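Toxin 2A (Paenibacillus larvae, PDB 5URP) acts as an ADP-ribosyltransferase toxin and virulence factor, probably transferring ADP-ribose from NAD+ to a host protein. Local coordinates at residues K34-K39 and T151-G156; G109-K114 and V164-K169; I204-I207 and S212-L215. All blocks are in the same frame, centred on the assembly; numbering follows the deposited sequence.

Interaction 1: residues K34-K39 and T151-G156; sequences KKWGKK and TSLVNG
Leu153, just past the end of strand 149-152, reaches across to Trp36 and Gly37 on helix 30-45. Its CB points toward the helix, and a first torsion of -72° sets CG anti to the carbonyl carbon, so that the fork of the side chain meets the helix with both methyls. CD1 lies 3.8 Å from Trp36 CE3 and also packs on the helix backbone, 4.1 Å from Gly37 CA, where the absence of a side chain permits the close approach. CD2 touches the next atom along the six-membered ring, Trp36 CZ3, at 3.8 Å. The two side chains cross at about a right angle. Trp36 CG stands anti to its own nitrogen (chi1 179°), which brings the benzo end of the indole, CE3 and CZ3, to the leucine, while NE1 is hydrogen-bonded to Asp99. Leu153 is the middle residue of an ST turn: Val154 N donates to Ser152 OG at 3.2 Å, and that hydroxyl is also bonded to Gln188 O. Thr151 and Ser152 match the last two residues of the Ser-Thr-Ser motif of this toxin family. Around the contact, Leu153 also packs on Ala33 of the same helix, on Val101 of strand 101-107 and on Tyr178 of strand 177-178, so the N-terminal helix rests where two sheets come together.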
ATOM      1  N   LYS A  34     -11.866   1.414  11.625  1.00 32.45           N
ATOM      2  CA  LYS A  34     -13.032   1.516  10.763  1.00 33.64           C
ATOM      3  C   LYS A  34     -13.796   2.820  11.012  1.00 40.00           C
ATOM      4  O   LYS A  34     -14.226   3.490  10.063  1.00 39.04           O
ATOM      5  CB  LYS A  34     -13.895   0.289  10.997  1.00 35.64           C
ATOM      6  CG  LYS A  34     -14.712  -0.200   9.848  1.00 47.01           C
ATOM      7  CD  LYS A  34     -15.209  -1.614  10.156  1.00 45.97           C
ATOM      8  CE  LYS A  34     -16.675  -1.808   9.794  1.00 53.97           C
ATOM      9  NZ  LYS A  34     -16.913  -1.871   8.324  1.00 59.11           N
ATOM     10  N   LYS A  35     -13.957   3.216  12.278  1.00 36.69           N
ATOM     11  CA  LYS A  35     -14.663   4.464  12.578  1.00 41.60           C
ATOM     12  C   LYS A  35     -13.940   5.681  12.005  1.00 37.49           C
ATOM     13  O   LYS A  35     -14.584   6.618  11.497  1.00 36.26           O
ATOM     14  CB  LYS A  35     -14.828   4.617  14.093  1.00 56.26           C
ATOM     15  CG  LYS A  35     -15.326   6.003  14.543  1.00 65.63           C
ATOM     16  CD  LYS A  35     -15.763   6.012  16.017  1.00 65.64           C
ATOM     17  CE  LYS A  35     -16.447   7.328  16.389  1.00 63.26           C
ATOM     18  NZ  LYS A  35     -17.635   7.639  15.515  1.00 64.33           N
ATOM     19  N   TRP A  36     -12.608   5.713  12.128  1.00 37.52           N
ATOM     20  CA  TRP A  36     -11.813   6.826  11.617  1.00 36.04           C
ATOM     21  C   TRP A  36     -11.875   6.875  10.105  1.00 38.95           C
ATOM     22  O   TRP A  36     -12.088   7.944   9.510  1.00 37.69           O
ATOM     23  CB  TRP A  36     -10.367   6.686  12.082  1.00 35.54           C
ATOM     24  CG  TRP A  36      -9.447   7.754  11.599  1.00 36.09           C
ATOM     25  CD1 TRP A  36      -9.102   8.901  12.269  1.00 39.21           C
ATOM     26  CD2 TRP A  36      -8.730   7.787  10.355  1.00 34.16           C
ATOM     27  NE1 TRP A  36      -8.217   9.638  11.521  1.00 38.63           N
ATOM     28  CE2 TRP A  36      -7.978   8.990  10.342  1.00 38.74           C
ATOM     29  CE3 TRP A  36      -8.656   6.931   9.253  1.00 34.58           C
ATOM     30  CZ2 TRP A  36      -7.160   9.345   9.273  1.00 37.49           C
ATOM     31  CZ3 TRP A  36      -7.850   7.291   8.188  1.00 35.82           C
ATOM     32  CH2 TRP A  36      -7.103   8.477   8.211  1.00 35.08           C
ATOM     33  N   GLY A  37     -11.704   5.718   9.464  1.00 30.43           N
ATOM     34  CA  GLY A  37     -11.688   5.690   8.012  1.00 30.37           C
ATOM     35  C   GLY A  37     -13.016   6.105   7.412  1.00 32.47           C
ATOM     36  O   GLY A  37     -13.059   6.818   6.406  1.00 30.87           O
ATOM     37  N   LYS A  38     -14.117   5.681   8.029  1.00 35.82           N
ATOM     38  CA  LYS A  38     -15.436   6.037   7.515  1.00 39.76           C
ATOM     39  C   LYS A  38     -15.679   7.544   7.542  1.00 43.83           C
ATOM     40  O   LYS A  38     -16.397   8.063   6.687  1.00 43.54           O
ATOM     41  CB  LYS A  38     -16.522   5.327   8.301  1.00 41.14           C
ATOM     42  CG  LYS A  38     -16.632   3.859   7.991  1.00 45.15           C
ATOM     43  CD  LYS A  38     -17.705   3.225   8.837  1.00 52.97           C
ATOM     44  CE  LYS A  38     -17.824   1.738   8.587  1.00 61.53           C
ATOM     45  NZ  LYS A  38     -18.676   1.077   9.612  1.00 68.19           N
ATOM     46  N   LYS A  39     -15.091   8.259   8.504  1.00 41.63           N
ATOM     47  CA  LYS A  39     -15.205   9.718   8.519  1.00 40.63           C
ATOM     48  C   LYS A  39     -14.485  10.336   7.332  1.00 39.58           C
ATOM     49  O   LYS A  39     -14.974  11.303   6.735  1.00 38.17           O
ATOM     50  CB  LYS A  39     -14.637  10.274   9.820  1.00 45.99           C
ATOM     51  CG  LYS A  39     -15.502  10.001  11.025  1.00 56.98           C
ATOM     52  CD  LYS A  39     -14.851  10.574  12.254  1.00 59.80           C
ATOM     53  CE  LYS A  39     -15.515  10.083  13.517  1.00 63.42           C
ATOM     54  NZ  LYS A  39     -15.428  11.153  14.567  1.00 59.73           N
ATOM     55  N   THR A 151      -2.833  -0.245   0.809  1.00 18.71           N
ATOM     56  CA  THR A 151      -2.354  -0.416   2.169  1.00 18.85           C
ATOM     57  C   THR A 151      -3.578  -0.593   3.054  1.00 19.70           C
ATOM     58  O   THR A 151      -4.711  -0.494   2.582  1.00 21.06           O
ATOM     59  CB  THR A 151      -1.547   0.797   2.643  1.00 20.11           C
ATOM     60  OG1 THR A 151      -2.427   1.899   2.854  1.00 19.79           O
ATOM     61  CG2 THR A 151      -0.483   1.172   1.626  1.00 22.88           C
ATOM     62  N   SER A 152      -3.361  -0.887   4.335  1.00 19.12           N
ATOM     63  CA  SER A 152      -4.449  -1.060   5.291  1.00 19.99           C
ATOM     64  C   SER A 152      -4.222  -0.214   6.533  1.00 19.28           C
ATOM     65  O   SER A 152      -3.085  -0.030   6.997  1.00 19.60           O
ATOM     66  CB  SER A 152      -4.589  -2.548   5.727  1.00 21.23           C
ATOM     67  OG  SER A 152      -5.664  -2.711   6.648  1.00 20.71           O
ATOM     68  N   LEU A 153      -5.327   0.247   7.127  1.00 19.35           N
ATOM     69  CA  LEU A 153      -5.250   0.955   8.399  1.00 19.91           C
ATOM     70  C   LEU A 153      -4.823   0.053   9.545  1.00 20.84           C
ATOM     71  O   LEU A 153      -4.410   0.547  10.599  1.00 22.85           O
ATOM     72  CB  LEU A 153      -6.596   1.582   8.750  1.00 21.33           C
ATOM     73  CG  LEU A 153      -7.055   2.787   7.956  1.00 22.13           C
ATOM     74  CD1 LEU A 153      -8.435   3.191   8.468  1.00 22.83           C
ATOM     75  CD2 LEU A 153      -6.067   3.935   8.119  1.00 22.85           C
ATOM     76  N   VAL A 154      -4.950  -1.254   9.383  1.00 21.07           N
ATOM     77  CA  VAL A 154      -4.514  -2.158  10.435  1.00 19.93           C
ATOM     78  C   VAL A 154      -3.506  -3.148   9.868  1.00 19.72           C
ATOM     79  O   VAL A 154      -3.436  -3.425   8.660  1.00 19.25           O
ATOM     80  CB  VAL A 154      -5.671  -2.913  11.138  1.00 21.44           C
ATOM     81  CG1 VAL A 154      -6.538  -1.942  11.876  1.00 22.86           C
ATOM     82  CG2 VAL A 154      -6.432  -3.750  10.167  1.00 21.15           C
ATOM     83  N   ASN A 155      -2.740  -3.714  10.789  1.00 22.05           N
ATOM     84  CA  ASN A 155      -1.750  -4.731  10.470  1.00 20.44           C
ATOM     85  C   ASN A 155      -2.469  -6.073  10.540  1.00 20.53           C
ATOM     86  O   ASN A 155      -2.435  -6.759  11.551  1.00 22.19           O
ATOM     87  CB  ASN A 155      -0.589  -4.640  11.442  1.00 21.82           C
ATOM     88  CG  ASN A 155       0.518  -5.580  11.119  1.00 22.26           C
ATOM     89  OD1 ASN A 155       0.535  -6.237  10.079  1.00 23.64           O
ATOM     90  ND2 ASN A 155       1.454  -5.678  12.039  1.00 24.70           N
ATOM     91  N   GLY A 156      -3.151  -6.415   9.436  1.00 21.14           N
ATOM     92  CA  GLY A 156      -4.095  -7.526   9.444  1.00 21.89           C
ATOM     93  C   GLY A 156      -3.405  -8.875   9.435  1.00 23.64           C
ATOM     94  O   GLY A 156      -2.208  -8.993   9.126  1.00 22.01           O
TER

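Interaction 2: residues G109-K114 and V164-K169; sequences GIIFGK and VLIELK
Ile111 and Ile166 extend toward each other and meet tip to tip, their CD1 methyls 4.1 Å apart, in a contact held by van der Waals packing alone across the two segments. The same Ile111 CD1 lies 4.2 Å from Val164 CG1. Both strand residues present their side chains on one face of the sheet, two positions apart, and the isoleucine of the turn comes down upon them. Its CG1 is placed between the backbone nitrogen and the carbonyl carbon (chi1 64°), a crowded arrangement that directs the ethyl arm at the strand. On the way, Ile111 CG1 also sits over the centre of the neighbouring Phe112 ring, 3.6 Å above its plane. Val164 turns its other methyl to the start of the turn, with CG2 3.9 Å from Gly109 N.

Strand 164-170 runs inside the mixed five-stranded sheet of the ADP-ribosyltransferase fold, and residues 109-112 form a short 3-10 segment in the loop that follows the edge strand 101-107. Strand 101-107 leads straight into this loop and pairs with 164-170: Val164 and Ile166 are backbone-bonded to its Thr107 and Arg105.

Hydrogen bonds act within the turn. Phe112 N donates to Gly109 O at 2.9 Å and Gly113 N to Ile110 O at 2.8 Å, the i to i-3 spacing of a 3-10 helix, while Ile110 N is held by the carboxylate of Asp108. Phe112 then packs on Leu215 and Val217 of strand 214-221 and meets the ring of Phe138.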
ATOM      1  N   GLY A 109       9.662  -9.523  -1.752  1.00 35.81           N
ATOM      2  CA  GLY A 109      10.893  -8.845  -2.113  1.00 41.27           C
ATOM      3  C   GLY A 109      10.833  -8.038  -3.387  1.00 42.94           C
ATOM      4  O   GLY A 109      11.811  -7.354  -3.710  1.00 38.70           O
ATOM      5  N   ILE A 110       9.711  -8.084  -4.111  1.00 46.75           N
ATOM      6  CA  ILE A 110       9.604  -7.376  -5.385  1.00 43.94           C
ATOM      7  C   ILE A 110       9.900  -5.893  -5.219  1.00 40.50           C
ATOM      8  O   ILE A 110      10.459  -5.264  -6.123  1.00 48.32           O
ATOM      9  CB  ILE A 110       8.206  -7.604  -6.003  1.00 47.06           C
ATOM     10  CG1 ILE A 110       8.178  -7.137  -7.457  1.00 50.58           C
ATOM     11  CG2 ILE A 110       7.122  -6.879  -5.209  1.00 45.57           C
ATOM     12  CD1 ILE A 110       9.005  -7.975  -8.365  1.00 56.13           C
ATOM     13  N   ILE A 111       9.543  -5.304  -4.078  1.00 37.82           N
ATOM     14  CA  ILE A 111       9.750  -3.868  -3.907  1.00 40.88           C
ATOM     15  C   ILE A 111      11.212  -3.505  -4.046  1.00 42.76           C
ATOM     16  O   ILE A 111      11.538  -2.338  -4.291  1.00 44.74           O
ATOM     17  CB  ILE A 111       9.202  -3.370  -2.555  1.00 38.41           C
ATOM     18  CG1 ILE A 111       9.955  -3.996  -1.382  1.00 37.44           C
ATOM     19  CG2 ILE A 111       7.715  -3.614  -2.494  1.00 43.32           C
ATOM     20  CD1 ILE A 111       9.644  -3.339  -0.066  1.00 39.96           C
ATOM     21  N   PHE A 112      12.107  -4.479  -3.914  1.00 32.10           N
ATOM     22  CA  PHE A 112      13.537  -4.248  -4.008  1.00 38.56           C
ATOM     23  C   PHE A 112      14.073  -4.581  -5.390  1.00 53.69           C
ATOM     24  O   PHE A 112      15.292  -4.572  -5.589  1.00 59.84           O
ATOM     25  CB  PHE A 112      14.272  -5.078  -2.950  1.00 40.18           C
ATOM     26  CG  PHE A 112      13.843  -4.773  -1.552  1.00 35.28           C
ATOM     27  CD1 PHE A 112      13.990  -3.494  -1.044  1.00 30.86           C
ATOM     28  CD2 PHE A 112      13.270  -5.745  -0.750  1.00 34.56           C
ATOM     29  CE1 PHE A 112      13.578  -3.196   0.238  1.00 30.62           C
ATOM     30  CE2 PHE A 112      12.846  -5.447   0.552  1.00 31.92           C
ATOM     31  CZ  PHE A 112      13.003  -4.177   1.039  1.00 32.03           C
ATOM     32  N   GLY A 113      13.193  -4.879  -6.332  1.00 61.47           N
ATOM     33  CA  GLY A 113      13.562  -5.370  -7.643  1.00 70.34           C
ATOM     34  C   GLY A 113      13.288  -6.854  -7.766  1.00 63.51           C
ATOM     35  O   GLY A 113      13.348  -7.609  -6.789  1.00 52.27           O
ATOM     36  N   LYS A 114      12.976  -7.284  -8.990  1.00 69.29           N
ATOM     37  CA  LYS A 114      12.636  -8.680  -9.229  1.00 68.71           C
ATOM     38  C   LYS A 114      13.741  -9.630  -8.786  1.00 64.53           C
ATOM     39  O   LYS A 114      13.456 -10.792  -8.481  1.00 60.96           O
ATOM     40  CB  LYS A 114      12.330  -8.897 -10.716  1.00 72.89           C
ATOM     41  CG  LYS A 114      11.153  -8.078 -11.255  1.00 72.43           C
ATOM     42  CD  LYS A 114      10.840  -8.441 -12.710  1.00 86.81           C
ATOM     43  CE  LYS A 114       9.627  -7.686 -13.245  1.00 93.33           C
ATOM     44  NZ  LYS A 114       8.387  -7.997 -12.478  1.00 91.47           N
ATOM     45  N   VAL A 164       7.520  -9.718   3.601  1.00 22.49           N
ATOM     46  CA  VAL A 164       7.857  -8.320   3.861  1.00 23.30           C
ATOM     47  C   VAL A 164       6.637  -7.613   4.443  1.00 22.60           C
ATOM     48  O   VAL A 164       5.523  -7.738   3.914  1.00 22.64           O
ATOM     49  CB  VAL A 164       8.326  -7.597   2.588  1.00 22.55           C
ATOM     50  CG1 VAL A 164       8.601  -6.139   2.905  1.00 23.35           C
ATOM     51  CG2 VAL A 164       9.547  -8.302   1.978  1.00 25.11           C
ATOM     52  N   LEU A 165       6.855  -6.847   5.514  1.00 21.68           N
ATOM     53  CA  LEU A 165       5.836  -6.001   6.123  1.00 20.29           C
ATOM     54  C   LEU A 165       6.319  -4.565   6.024  1.00 21.60           C
ATOM     55  O   LEU A 165       7.360  -4.243   6.585  1.00 23.32           O
ATOM     56  CB  LEU A 165       5.610  -6.348   7.593  1.00 21.74           C
ATOM     57  CG  LEU A 165       4.594  -5.495   8.359  1.00 21.73           C
ATOM     58  CD1 LEU A 165       3.207  -5.593   7.744  1.00 21.65           C
ATOM     59  CD2 LEU A 165       4.569  -5.890   9.831  1.00 23.55           C
ATOM     60  N   ILE A 166       5.547  -3.723   5.366  1.00 21.19           N
ATOM     61  CA  ILE A 166       5.864  -2.297   5.274  1.00 21.54           C
ATOM     62  C   ILE A 166       4.960  -1.572   6.247  1.00 23.24           C
ATOM     63  O   ILE A 166       3.734  -1.772   6.232  1.00 22.79           O
ATOM     64  CB  ILE A 166       5.644  -1.744   3.860  1.00 22.27           C
ATOM     65  CG1 ILE A 166       6.370  -2.554   2.789  1.00 24.36           C
ATOM     66  CG2 ILE A 166       6.069  -0.255   3.833  1.00 24.22           C
ATOM     67  CD1 ILE A 166       6.005  -2.107   1.350  1.00 27.74           C
ATOM     68  N   GLU A 167       5.557  -0.741   7.094  1.00 20.99           N
ATOM     69  CA  GLU A 167       4.844   0.193   7.959  1.00 21.00           C
ATOM     70  C   GLU A 167       5.110   1.585   7.379  1.00 21.42           C
ATOM     71  O   GLU A 167       6.252   2.048   7.385  1.00 23.16           O
ATOM     72  CB  GLU A 167       5.322   0.083   9.402  1.00 24.80           C
ATOM     73  CG  GLU A 167       4.693   1.060  10.361  1.00 28.66           C
ATOM     74  CD  GLU A 167       5.025   0.763  11.825  1.00 39.91           C
ATOM     75  OE1 GLU A 167       5.090  -0.428  12.213  1.00 40.23           O
ATOM     76  OE2 GLU A 167       5.185   1.725  12.592  1.00 43.98           O
ATOM     77  N   LEU A 168       4.070   2.236   6.868  1.00 21.46           N
ATOM     78  CA  LEU A 168       4.239   3.449   6.068  1.00 22.17           C
ATOM     79  C   LEU A 168       3.540   4.614   6.743  1.00 23.74           C
ATOM     80  O   LEU A 168       2.359   4.530   7.069  1.00 22.96           O
ATOM     81  CB  LEU A 168       3.667   3.199   4.670  1.00 23.04           C
ATOM     82  CG  LEU A 168       3.760   4.290   3.647  1.00 26.63           C
ATOM     83  CD1 LEU A 168       5.209   4.417   3.236  1.00 29.61           C
ATOM     84  CD2 LEU A 168       2.892   3.906   2.471  1.00 25.96           C
ATOM     85  N   LYS A 169       4.252   5.728   6.926  1.00 23.03           N
ATOM     86  CA  LYS A 169       3.647   6.913   7.507  1.00 23.08           C
ATOM     87  C   LYS A 169       3.190   7.815   6.370  1.00 26.08           C
ATOM     88  O   LYS A 169       3.968   8.077   5.455  1.00 25.68           O
ATOM     89  CB  LYS A 169       4.645   7.654   8.398  1.00 26.86           C
ATOM     90  CG  LYS A 169       5.193   6.805   9.531  1.00 35.59           C
ATOM     91  CD  LYS A 169       6.359   7.473  10.235  1.00 65.74           C
ATOM     92  CE  LYS A 169       6.934   6.590  11.330  1.00100.58           C
ATOM     93  NZ  LYS A 169       8.184   7.153  11.911  1.00119.03           N
TER

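Interaction 3: residues I204-I207 and S212-L215; sequences IKII and SQRL
Ile207 and Arg214 form a hydrogen-bonded antiparallel pair, joined by two backbone bonds: Ile207 N to Arg214 O at 2.8 Å and Arg214 N to Ile207 O at 2.9 Å. Both are nearly straight, with N-H...O angles of 164° and 165°. Weaker CA-H...O contacts accompany them. Ile206 CA lies 3.4 Å from Arg214 O; Gln213 CA lies 3.2 Å from Ile207 O, but that contact is strongly bent, 124° at the hydrogen, and probably contributes little. One step along, Ile206 and Leu215 make the non-hydrogen-bonded pair, with their CA atoms 4.6 Å apart.

Apolar packing differs on the two faces. On the face of Ile206 and Leu215, the leucine reaches back along the partner strand to Ile204: its CG meets Ile204 CG2 at 3.7 Å, the two side chains crossing obliquely. Ile206 touches the same leucine more lightly, through CG1 to Leu215 CD1 at 4.1 Å. The Gln213 amide oxygen OE1 lies alongside Ile206 CG2 and accepts a hydrogen bond from Val126 N of the small two-stranded sheet. Ile204, Ile206 and Leu215 all pack against helix 128-138, which lies over this face.

On the other face, apolar and charged groups mix. Ile207 CG1 stands between its nitrogen and carbonyl carbon, and this brings CD1 to the guanidinium of Arg214, 3.7 Å from NH2. The guanidinium has polar partners besides: NH2 is hydrogen-bonded to Asn209 in the connecting turn, and NH1 weakly to Phe159 O.

The arrangement is the closing end of a beta hairpin, strands 197-207 and 214-221, whose two arms are neighbours in the central mixed sheet of the ADP-ribosyltransferase fold.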
ATOM      1  N   ILE A 204      15.176  -0.892   8.009  1.00 27.65           N
ATOM      2  CA  ILE A 204      14.879  -2.270   7.604  1.00 27.28           C
ATOM      3  C   ILE A 204      15.459  -3.198   8.664  1.00 27.12           C
ATOM      4  O   ILE A 204      16.635  -3.077   9.017  1.00 27.89           O
ATOM      5  CB  ILE A 204      15.475  -2.608   6.218  1.00 26.93           C
ATOM      6  CG1 ILE A 204      14.818  -1.768   5.114  1.00 25.84           C
ATOM      7  CG2 ILE A 204      15.314  -4.099   5.909  1.00 28.62           C
ATOM      8  CD1 ILE A 204      15.464  -1.912   3.750  1.00 26.91           C
ATOM      9  N   LYS A 205      14.653  -4.149   9.147  1.00 29.30           N
ATOM     10  CA  LYS A 205      15.155  -5.121  10.112  1.00 28.07           C
ATOM     11  C   LYS A 205      14.370  -6.415   9.986  1.00 29.86           C
ATOM     12  O   LYS A 205      13.280  -6.440   9.420  1.00 27.72           O
ATOM     13  CB  LYS A 205      15.056  -4.601  11.542  1.00 30.39           C
ATOM     14  CG  LYS A 205      13.631  -4.422  12.015  1.00 30.55           C
ATOM     15  CD  LYS A 205      13.533  -3.848  13.436  1.00 36.57           C
ATOM     16  CE  LYS A 205      12.077  -3.442  13.733  1.00 44.75           C
ATOM     17  NZ  LYS A 205      11.882  -2.817  15.072  1.00 55.89           N
ATOM     18  N   ILE A 206      14.945  -7.485  10.529  1.00 27.62           N
ATOM     19  CA  ILE A 206      14.247  -8.763  10.621  1.00 27.08           C
ATOM     20  C   ILE A 206      13.374  -8.741  11.860  1.00 28.56           C
ATOM     21  O   ILE A 206      13.842  -8.379  12.945  1.00 29.33           O
ATOM     22  CB  ILE A 206      15.229  -9.940  10.688  1.00 30.67           C
ATOM     23  CG1 ILE A 206      16.065 -10.068   9.408  1.00 30.91           C
ATOM     24  CG2 ILE A 206      14.435 -11.253  10.966  1.00 28.04           C
ATOM     25  CD1 ILE A 206      17.234 -11.097   9.520  1.00 33.13           C
ATOM     26  N   ILE A 207      12.118  -9.155  11.704  1.00 26.44           N
ATOM     27  CA  ILE A 207      11.231  -9.408  12.829  1.00 25.51           C
ATOM     28  C   ILE A 207      10.899 -10.902  12.860  1.00 25.57           C
ATOM     29  O   ILE A 207      10.955 -11.603  11.846  1.00 26.80           O
ATOM     30  CB  ILE A 207       9.964  -8.547  12.772  1.00 25.27           C
ATOM     31  CG1 ILE A 207       9.198  -8.735  11.471  1.00 24.02           C
ATOM     32  CG2 ILE A 207      10.327  -7.044  12.958  1.00 26.06           C
ATOM     33  CD1 ILE A 207       7.851  -8.036  11.481  1.00 24.97           C
ATOM     34  N   SER A 212       6.707 -17.250  11.373  1.00 33.56           N
ATOM     35  CA  SER A 212       7.707 -17.072  10.333  1.00 34.32           C
ATOM     36  C   SER A 212       8.318 -15.687  10.462  1.00 32.32           C
ATOM     37  O   SER A 212       7.612 -14.710  10.716  1.00 32.36           O
ATOM     38  CB  SER A 212       7.120 -17.227   8.930  1.00 40.21           C
ATOM     39  OG  SER A 212       6.230 -16.169   8.644  1.00 50.99           O
ATOM     40  N   GLN A 213       9.625 -15.624  10.271  1.00 31.54           N
ATOM     41  CA  GLN A 213      10.325 -14.349  10.282  1.00 30.10           C
ATOM     42  C   GLN A 213       9.987 -13.555   9.030  1.00 31.81           C
ATOM     43  O   GLN A 213       9.636 -14.106   7.980  1.00 30.64           O
ATOM     44  CB  GLN A 213      11.838 -14.564  10.373  1.00 32.24           C
ATOM     45  CG  GLN A 213      12.262 -15.330  11.614  1.00 37.03           C
ATOM     46  CD  GLN A 213      13.758 -15.483  11.749  1.00 40.43           C
ATOM     47  OE1 GLN A 213      14.528 -15.168  10.832  1.00 38.94           O
ATOM     48  NE2 GLN A 213      14.187 -16.001  12.898  1.00 38.06           N
ATOM     49  N   ARG A 214      10.101 -12.238   9.153  1.00 26.26           N
ATOM     50  CA  ARG A 214       9.812 -11.340   8.053  1.00 25.43           C
ATOM     51  C   ARG A 214      10.812 -10.197   8.055  1.00 26.44           C
ATOM     52  O   ARG A 214      11.500  -9.935   9.042  1.00 25.61           O
ATOM     53  CB  ARG A 214       8.393 -10.744   8.140  1.00 26.17           C
ATOM     54  CG  ARG A 214       7.281 -11.771   8.035  1.00 28.64           C
ATOM     55  CD  ARG A 214       5.932 -11.159   8.303  1.00 28.70           C
ATOM     56  NE  ARG A 214       5.749 -10.798   9.704  1.00 26.82           N
ATOM     57  CZ  ARG A 214       4.711 -10.099  10.148  1.00 25.81           C
ATOM     58  NH1 ARG A 214       3.785  -9.670   9.296  1.00 24.06           N
ATOM     59  NH2 ARG A 214       4.600  -9.827  11.442  1.00 24.23           N
ATOM     60  N   LEU A 215      10.892  -9.526   6.921  1.00 25.20           N
ATOM     61  CA  LEU A 215      11.625  -8.277   6.833  1.00 27.07           C
ATOM     62  C   LEU A 215      10.642  -7.130   7.026  1.00 25.60           C
ATOM     63  O   LEU A 215       9.666  -7.025   6.281  1.00 28.13           O
ATOM     64  CB  LEU A 215      12.318  -8.160   5.479  1.00 27.70           C
ATOM     65  CG  LEU A 215      13.525  -7.270   5.385  1.00 33.03           C
ATOM     66  CD1 LEU A 215      14.700  -7.869   6.172  1.00 30.02           C
ATOM     67  CD2 LEU A 215      13.836  -7.171   3.915  1.00 35.94           C
TER

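How the interactions relate
Interactions 1 and 2 are small, buried and held by van der Waals packing: interaction 1 sets a leucine fork on an indole and a glycine, interaction 2 aliphatic methyls on one another. Interaction 3 is partly buried and relies on backbone hydrogen bonds between paired strands, with the buried guanidinium of Arg214 packed on the face shared with Ile207. Interactions 2 and 3 share the central sheet: strands 164-170 and 214-221 are neighbours, and Leu165 N lies 2.9 Å from Leu215 O in a probable hydrogen bond. Interaction 1, on the opposite side of the chain's centre from interaction 2, brings the N-terminal helix to the three-stranded sheet, yet Asn155 still touches Leu165.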